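Polyprenyl synthetase (Nonlabens dokdonensis, PDB 6KD7) probably acts as a magnesium-dependent prenyltransferase of the FPP/GGPP synthase family, making geranylgeranyl pyrophosphate by chain elongation. Local coordinates at residues A[44-49]-A[175-180]; A[51-56]-A[305-310]. One frame throughout, in Å; residues are numbered along the deposited sequence.

Contact 1 of 2, residues A[44-49]-A[175-180]; sequences PLLTLM and CALQMG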
ATOM      1  N   PRO A  44      22.181  35.584  -2.431  1.00 28.85           N
ATOM      2  CA  PRO A  44      21.848  36.914  -2.914  1.00 30.73           C
ATOM      3  C   PRO A  44      22.813  37.993  -2.387  1.00 33.06           C
ATOM      4  O   PRO A  44      23.114  38.878  -3.109  1.00 31.54           O
ATOM      5  CB  PRO A  44      20.413  37.136  -2.429  1.00 31.18           C
ATOM      6  CG  PRO A  44      20.176  36.067  -1.399  1.00 29.25           C
ATOM      7  CD  PRO A  44      21.090  34.923  -1.756  1.00 27.77           C
ATOM      8  N   LEU A  45      23.277  37.869  -1.147  1.00 29.99           N
ATOM      9  CA  LEU A  45      24.170  38.869  -0.516  1.00 28.84           C
ATOM     10  C   LEU A  45      25.521  38.827  -1.194  1.00 26.23           C
ATOM     11  O   LEU A  45      26.115  39.856  -1.243  1.00 28.64           O
ATOM     12  CB  LEU A  45      24.304  38.637   0.994  1.00 31.36           C
ATOM     13  CG  LEU A  45      22.991  38.751   1.773  1.00 36.13           C
ATOM     14  CD1 LEU A  45      23.235  38.768   3.255  1.00 39.03           C
ATOM     15  CD2 LEU A  45      22.190  39.969   1.371  1.00 43.36           C
ATOM     16  N   LEU A  46      25.969  37.713  -1.745  1.00 23.81           N
ATOM     17  CA  LEU A  46      27.225  37.697  -2.536  1.00 28.09           C
ATOM     18  C   LEU A  46      27.081  38.642  -3.755  1.00 31.64           C
ATOM     19  O   LEU A  46      28.075  39.328  -4.085  1.00 29.52           O
ATOM     20  CB  LEU A  46      27.568  36.275  -2.978  1.00 30.52           C
ATOM     21  CG  LEU A  46      28.039  35.326  -1.873  1.00 34.36           C
ATOM     22  CD1 LEU A  46      28.126  33.894  -2.379  1.00 35.35           C
ATOM     23  CD2 LEU A  46      29.370  35.753  -1.297  1.00 37.39           C
ATOM     24  N   THR A  47      25.910  38.656  -4.401  1.00 29.91           N
ATOM     25  CA  THR A  47      25.600  39.470  -5.596  1.00 29.17           C
ATOM     26  C   THR A  47      25.744  40.952  -5.197  1.00 33.07           C
ATOM     27  O   THR A  47      26.545  41.658  -5.876  1.00 30.27           O
ATOM     28  CB  THR A  47      24.236  39.081  -6.191  1.00 28.40           C
ATOM     29  OG1 THR A  47      24.322  37.728  -6.663  1.00 27.57           O
ATOM     30  CG2 THR A  47      23.853  40.002  -7.329  1.00 29.82           C
ATOM     31  N   LEU A  48      25.083  41.364  -4.113  1.00 29.73           N
ATOM     32  CA  LEU A  48      25.119  42.761  -3.592  1.00 33.67           C
ATOM     33  C   LEU A  48      26.552  43.143  -3.192  1.00 33.77           C
ATOM     34  O   LEU A  48      27.022  44.220  -3.580  1.00 34.87           O
ATOM     35  CB  LEU A  48      24.170  42.906  -2.415  1.00 30.50           C
ATOM     36  CG  LEU A  48      22.741  42.498  -2.683  1.00 30.71           C
ATOM     37  CD1 LEU A  48      21.908  42.683  -1.430  1.00 31.82           C
ATOM     38  CD2 LEU A  48      22.134  43.267  -3.841  1.00 33.86           C
ATOM     39  N   MET A  49      27.271  42.267  -2.519  1.00 31.22           N
ATOM     40  CA  MET A  49      28.640  42.569  -2.078  1.00 33.38           C
ATOM     41  C   MET A  49      29.508  42.798  -3.315  1.00 36.87           C
ATOM     42  O   MET A  49      30.312  43.746  -3.299  1.00 31.06           O
ATOM     43  CB  MET A  49      29.231  41.427  -1.240  1.00 36.75           C
ATOM     44  CG  MET A  49      28.640  41.329   0.183  1.00 39.06           C
ATOM     45  SD  MET A  49      28.956  39.694   0.917  1.00 47.57           S
ATOM     46  CE  MET A  49      30.721  39.834   1.120  1.00 44.84           C
ATOM     47  N   CYS A 175      28.490  32.148  -9.637  1.00 25.57           N
ATOM     48  CA  CYS A 175      27.535  32.824 -10.521  1.00 25.53           C
ATOM     49  C   CYS A 175      26.995  34.054  -9.807  1.00 25.84           C
ATOM     50  O   CYS A 175      26.847  35.088 -10.451  1.00 25.81           O
ATOM     51  CB  CYS A 175      26.436  31.842 -10.952  1.00 23.18           C
ATOM     52  SG  CYS A 175      25.087  32.636 -11.837  1.00 25.90           S
ATOM     53  N   ALA A 176      26.552  33.915  -8.554  1.00 25.57           N
ATOM     54  CA  ALA A 176      25.996  35.035  -7.766  1.00 25.47           C
ATOM     55  C   ALA A 176      27.023  36.193  -7.736  1.00 26.43           C
ATOM     56  O   ALA A 176      26.604  37.339  -7.907  1.00 27.45           O
ATOM     57  CB  ALA A 176      25.645  34.588  -6.363  1.00 26.86           C
ATOM     58  N   LEU A 177      28.300  35.900  -7.503  1.00 25.23           N
ATOM     59  CA  LEU A 177      29.375  36.928  -7.456  1.00 29.18           C
ATOM     60  C   LEU A 177      29.558  37.530  -8.864  1.00 28.56           C
ATOM     61  O   LEU A 177      29.462  38.776  -8.997  1.00 29.68           O
ATOM     62  CB  LEU A 177      30.662  36.286  -6.935  1.00 27.66           C
ATOM     63  CG  LEU A 177      30.631  35.937  -5.449  1.00 28.99           C
ATOM     64  CD1 LEU A 177      31.704  34.941  -5.129  1.00 28.76           C
ATOM     65  CD2 LEU A 177      30.786  37.169  -4.580  1.00 32.40           C
ATOM     66  N   GLN A 178      29.686  36.670  -9.882  1.00 27.87           N
ATOM     67  CA  GLN A 178      29.849  37.095 -11.280  1.00 25.95           C
ATOM     68  C   GLN A 178      28.708  38.018 -11.676  1.00 28.22           C
ATOM     69  O   GLN A 178      29.022  39.020 -12.367  1.00 26.12           O
ATOM     70  CB  GLN A 178      30.109  35.917 -12.204  1.00 29.38           C
ATOM     71  CG  GLN A 178      30.221  36.379 -13.630  1.00 30.48           C
ATOM     72  CD  GLN A 178      30.698  35.309 -14.565  1.00 32.65           C
ATOM     73  OE1 GLN A 178      30.867  35.608 -15.741  1.00 35.02           O
ATOM     74  NE2 GLN A 178      30.898  34.086 -14.101  1.00 27.04           N
ATOM     75  N   MET A 179      27.475  37.804 -11.210  1.00 24.92           N
ATOM     76  CA  MET A 179      26.337  38.651 -11.646  1.00 28.17           C
ATOM     77  C   MET A 179      26.514  40.077 -11.093  1.00 32.30           C
ATOM     78  O   MET A 179      25.966  41.049 -11.710  1.00 27.77           O
ATOM     79  CB  MET A 179      24.966  38.090 -11.209  1.00 28.02           C
ATOM     80  CG  MET A 179      24.620  36.797 -11.998  1.00 33.57           C
ATOM     81  SD  MET A 179      23.225  35.826 -11.379  1.00 34.71           S
ATOM     82  CE  MET A 179      21.919  37.022 -11.365  1.00 40.16           C
ATOM     83  N   GLY A 180      27.082  40.215  -9.898  1.00 30.25           N
ATOM     84  CA  GLY A 180      27.252  41.562  -9.303  1.00 30.82           C
ATOM     85  C   GLY A 180      28.294  42.330 -10.088  1.00 26.47           C
ATOM     86  O   GLY A 180      28.055  43.484 -10.409  1.00 28.61           O
TER
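T47 and A176 meet where two buried helices run side by side; the axes of the two short segments approach to 7.1 Å and are inclined by 30°. The threonine hydroxyl lies anti to its own carbonyl carbon (chi1 -65°), which turns OG1 to the neighbouring helix, where it donates a hydrogen bond of 2.6 Å to A176 O. The donor stands above the plane of that carbonyl, at a C=O...O angle of 112°, and T47 CA adds a CH...O contact to the same oxygen. CG2 lies farther off, nearest A176 O and G180 N, with M179 CB at the limit of contact.

L46 and L177 pack next to this bond: CD2 of L177 reaches back to L46 CB at 3.7 Å, while A176 CB faces L46 CB at 4.2 Å. An alanine in place of T47 would probably leave A176 O without its hydroxyl partner and open a small gap beside G180 N and M179. A second hydroxyl, S50 OG, is hydrogen-bonded to L177 O. In this largely alpha-helical fold, the buried T47 hydroxyl is thus satisfied by a carbonyl of the partner helix, and G180, where a beta carbon would clash, lets its CA come within 3.5 Å of T47 O.

Contact 2 of 2, residues A[51-56]-A[305-310]; sequences AEMYGA and LSIAPE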
ATOM      1  N   ALA A  51      28.671  43.659  -6.430  1.00 29.97           N
ATOM      2  CA  ALA A  51      28.227  44.914  -7.023  1.00 34.75           C
ATOM      3  C   ALA A  51      28.948  46.068  -6.293  1.00 38.82           C
ATOM      4  O   ALA A  51      29.700  46.764  -6.951  1.00 33.25           O
ATOM      5  CB  ALA A  51      26.733  45.003  -6.946  1.00 32.90           C
ATOM      6  N   GLU A  52      28.780  46.214  -4.982  1.00 38.00           N
ATOM      7  CA  GLU A  52      29.354  47.346  -4.203  1.00 39.50           C
ATOM      8  C   GLU A  52      30.880  47.417  -4.381  1.00 41.76           C
ATOM      9  O   GLU A  52      31.366  48.460  -4.822  1.00 48.91           O
ATOM     10  CB  GLU A  52      28.984  47.222  -2.739  1.00 34.66           C
ATOM     11  CG  GLU A  52      27.551  47.588  -2.501  1.00 38.42           C
ATOM     12  CD  GLU A  52      27.177  47.582  -1.025  1.00 41.60           C
ATOM     13  OE1 GLU A  52      27.926  46.945  -0.224  1.00 36.33           O
ATOM     14  OE2 GLU A  52      26.137  48.195  -0.694  1.00 37.41           O
ATOM     15  N   MET A  53      31.582  46.331  -4.112  1.00 36.46           N
ATOM     16  CA  MET A  53      33.040  46.229  -4.262  1.00 37.82           C
ATOM     17  C   MET A  53      33.502  46.745  -5.618  1.00 39.19           C
ATOM     18  O   MET A  53      34.680  47.074  -5.708  1.00 39.00           O
ATOM     19  CB  MET A  53      33.509  44.784  -4.209  1.00 43.61           C
ATOM     20  CG  MET A  53      33.490  44.204  -2.820  1.00 59.21           C
ATOM     21  SD  MET A  53      33.758  42.375  -2.768  1.00 69.88           S
ATOM     22  CE  MET A  53      34.196  42.005  -4.471  1.00 39.99           C
ATOM     23  N   TYR A  54      32.720  46.608  -6.678  1.00 31.79           N
ATOM     24  CA  TYR A  54      33.202  46.949  -8.036  1.00 32.24           C
ATOM     25  C   TYR A  54      32.608  48.299  -8.469  1.00 32.20           C
ATOM     26  O   TYR A  54      32.848  48.757  -9.594  1.00 37.35           O
ATOM     27  CB  TYR A  54      32.867  45.841  -9.032  1.00 30.71           C
ATOM     28  CG  TYR A  54      33.778  44.646  -9.017  1.00 29.76           C
ATOM     29  CD1 TYR A  54      35.115  44.731  -9.334  1.00 26.65           C
ATOM     30  CD2 TYR A  54      33.267  43.380  -8.742  1.00 32.59           C
ATOM     31  CE1 TYR A  54      35.946  43.612  -9.313  1.00 29.10           C
ATOM     32  CE2 TYR A  54      34.075  42.254  -8.761  1.00 27.72           C
ATOM     33  CZ  TYR A  54      35.412  42.355  -9.044  1.00 30.29           C
ATOM     34  OH  TYR A  54      36.156  41.214  -9.053  1.00 30.48           O
ATOM     35  N   GLY A  55      31.817  48.925  -7.615  1.00 31.04           N
ATOM     36  CA  GLY A  55      31.461  50.323  -7.826  1.00 31.85           C
ATOM     37  C   GLY A  55      29.987  50.535  -7.966  1.00 43.18           C
ATOM     38  O   GLY A  55      29.610  51.702  -7.956  1.00 46.98           O
ATOM     39  N   ALA A  56      29.150  49.500  -8.110  1.00 39.72           N
ATOM     40  CA  ALA A  56      27.711  49.742  -8.325  1.00 35.03           C
ATOM     41  C   ALA A  56      27.052  49.855  -6.968  1.00 33.28           C
ATOM     42  O   ALA A  56      27.740  49.635  -5.987  1.00 39.38           O
ATOM     43  CB  ALA A  56      27.122  48.647  -9.174  1.00 40.12           C
ATOM     44  N   LEU A 305      41.840  40.148  -6.791  1.00 34.02           N
ATOM     45  CA  LEU A 305      40.677  40.866  -7.359  1.00 38.25           C
ATOM     46  C   LEU A 305      41.013  42.347  -7.543  1.00 43.49           C
ATOM     47  O   LEU A 305      41.806  42.879  -6.771  1.00 35.91           O
ATOM     48  CB  LEU A 305      39.496  40.690  -6.407  1.00 36.27           C
ATOM     49  CG  LEU A 305      38.927  39.276  -6.340  1.00 38.35           C
ATOM     50  CD1 LEU A 305      37.917  39.169  -5.223  1.00 35.73           C
ATOM     51  CD2 LEU A 305      38.301  38.890  -7.664  1.00 38.88           C
ATOM     52  N   SER A 306      40.387  42.978  -8.531  1.00 36.71           N
ATOM     53  CA  SER A 306      40.552  44.427  -8.776  1.00 34.09           C
ATOM     54  C   SER A 306      39.545  45.178  -7.906  1.00 29.16           C
ATOM     55  O   SER A 306      38.576  45.695  -8.434  1.00 28.10           O
ATOM     56  CB  SER A 306      40.381  44.733 -10.227  1.00 38.77           C
ATOM     57  OG  SER A 306      40.635  46.094 -10.476  1.00 40.22           O
ATOM     58  N   ILE A 307      39.778  45.184  -6.598  1.00 32.13           N
ATOM     59  CA  ILE A 307      38.906  45.864  -5.597  1.00 32.39           C
ATOM     60  C   ILE A 307      39.808  46.571  -4.575  1.00 28.01           C
ATOM     61  O   ILE A 307      40.986  46.247  -4.516  1.00 25.43           O
ATOM     62  CB  ILE A 307      37.949  44.867  -4.915  1.00 36.32           C
ATOM     63  CG1 ILE A 307      38.704  43.796  -4.129  1.00 37.39           C
ATOM     64  CG2 ILE A 307      36.983  44.247  -5.905  1.00 37.26           C
ATOM     65  CD1 ILE A 307      37.811  42.782  -3.486  1.00 40.62           C
ATOM     66  N   ALA A 308      39.255  47.529  -3.837  1.00 28.99           N
ATOM     67  CA  ALA A 308      40.007  48.293  -2.819  1.00 34.97           C
ATOM     68  C   ALA A 308      40.444  47.370  -1.678  1.00 39.95           C
ATOM     69  O   ALA A 308      39.690  46.470  -1.341  1.00 41.55           O
ATOM     70  CB  ALA A 308      39.135  49.402  -2.304  1.00 32.73           C
ATOM     71  N   PRO A 309      41.626  47.566  -1.059  1.00 41.22           N
ATOM     72  CA  PRO A 309      42.062  46.733   0.059  1.00 37.28           C
ATOM     73  C   PRO A 309      41.059  46.588   1.204  1.00 35.21           C
ATOM     74  O   PRO A 309      41.062  45.516   1.795  1.00 36.09           O
ATOM     75  CB  PRO A 309      43.350  47.409   0.537  1.00 40.60           C
ATOM     76  CG  PRO A 309      43.891  48.025  -0.741  1.00 39.26           C
ATOM     77  CD  PRO A 309      42.643  48.563  -1.417  1.00 41.23           C
ATOM     78  N   GLU A 310      40.263  47.630   1.490  0.50 32.43           N
ATOM     79  CA  GLU A 310      39.131  47.513   2.445  0.50 36.73           C
ATOM     80  C   GLU A 310      38.328  46.281   1.985  0.50 39.66           C
ATOM     81  O   GLU A 310      38.243  45.300   2.766  0.50 30.18           O
ATOM     82  CB  GLU A 310      38.324  48.822   2.585  0.50 38.83           C
ATOM     83  CG  GLU A 310      37.159  49.055   1.603  0.50 43.66           C
ATOM     84  CD  GLU A 310      36.113  50.101   2.013  0.50 43.90           C
ATOM     85  OE1 GLU A 310      35.458  50.692   1.114  0.50 39.36           O
ATOM     86  OE2 GLU A 310      35.921  50.307   3.233  0.50 42.49           O
TER
HETATM   87  O   HOH W   1      36.460  47.867  -3.748  1.00 30.10           O
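I307 meets both M53 and Y54, and the apolar contacts centre on its two methyl ends. CG2 sits over one face of the Y54 ring, 4.0 Å from the ring centroid and 26° off the normal, displaced toward the rim so that CE1 is its nearest ring atom; this is a CH-pi contact. CD1 meets M53 CE at 3.8 Å, the methionine chain being bent at its last torsion (chi3 8°), and CG2 also touches the methionine, so that it lies between M53 and the ring. L305 approaches Y54 at about a right angle, its CD2 lying 3.5 Å from the phenolic OH.

Polar contacts complete the join. No direct hydrogen bond spans the two segments, but one water donates to M53 O at 2.8 Å and accepts from A308 N, the N-cap residue of helix 309-322. The hydroxyl of Y54 is hydrogen-bonded to E190, whose OE2 also pairs with S306 N, tying helix 188-215 to both sides.

Backbone bonds shape the helix end itself. A51 O accepts from both Y54 N and A56 N, and G55, with positive phi, forms a Schellman motif. The C-terminal end of helix 42-54 is therefore fastened to the turn before helix 309-322 by apolar packing on a tyrosine face, while a water bridges M53 O and A308 N, and E190 takes Y54 OH and S306 N.

How the contacts relate
After helices 4-18 and 25-35 the chain enters helix 42-54, which supplies 44-49 to contact 1; its C-terminal turn and the residues after it, 51-56, then serve contact 2. Contact 1 closes first, when the chain returns along helix 158-183 after a largely helical excursion of 125 residues. Contact 2 closes much later, at 305-310, the turn leading into helix 309-322 and its first residues. The two loops cross rather than nest, since 51-56 lies inside the first and 305-310 beyond it. Their centres are 12 Å apart, and G180 O packs on A51 CB between them. Together they tie helix 42-54 to the buried helical core and to the C-terminal part of the chain.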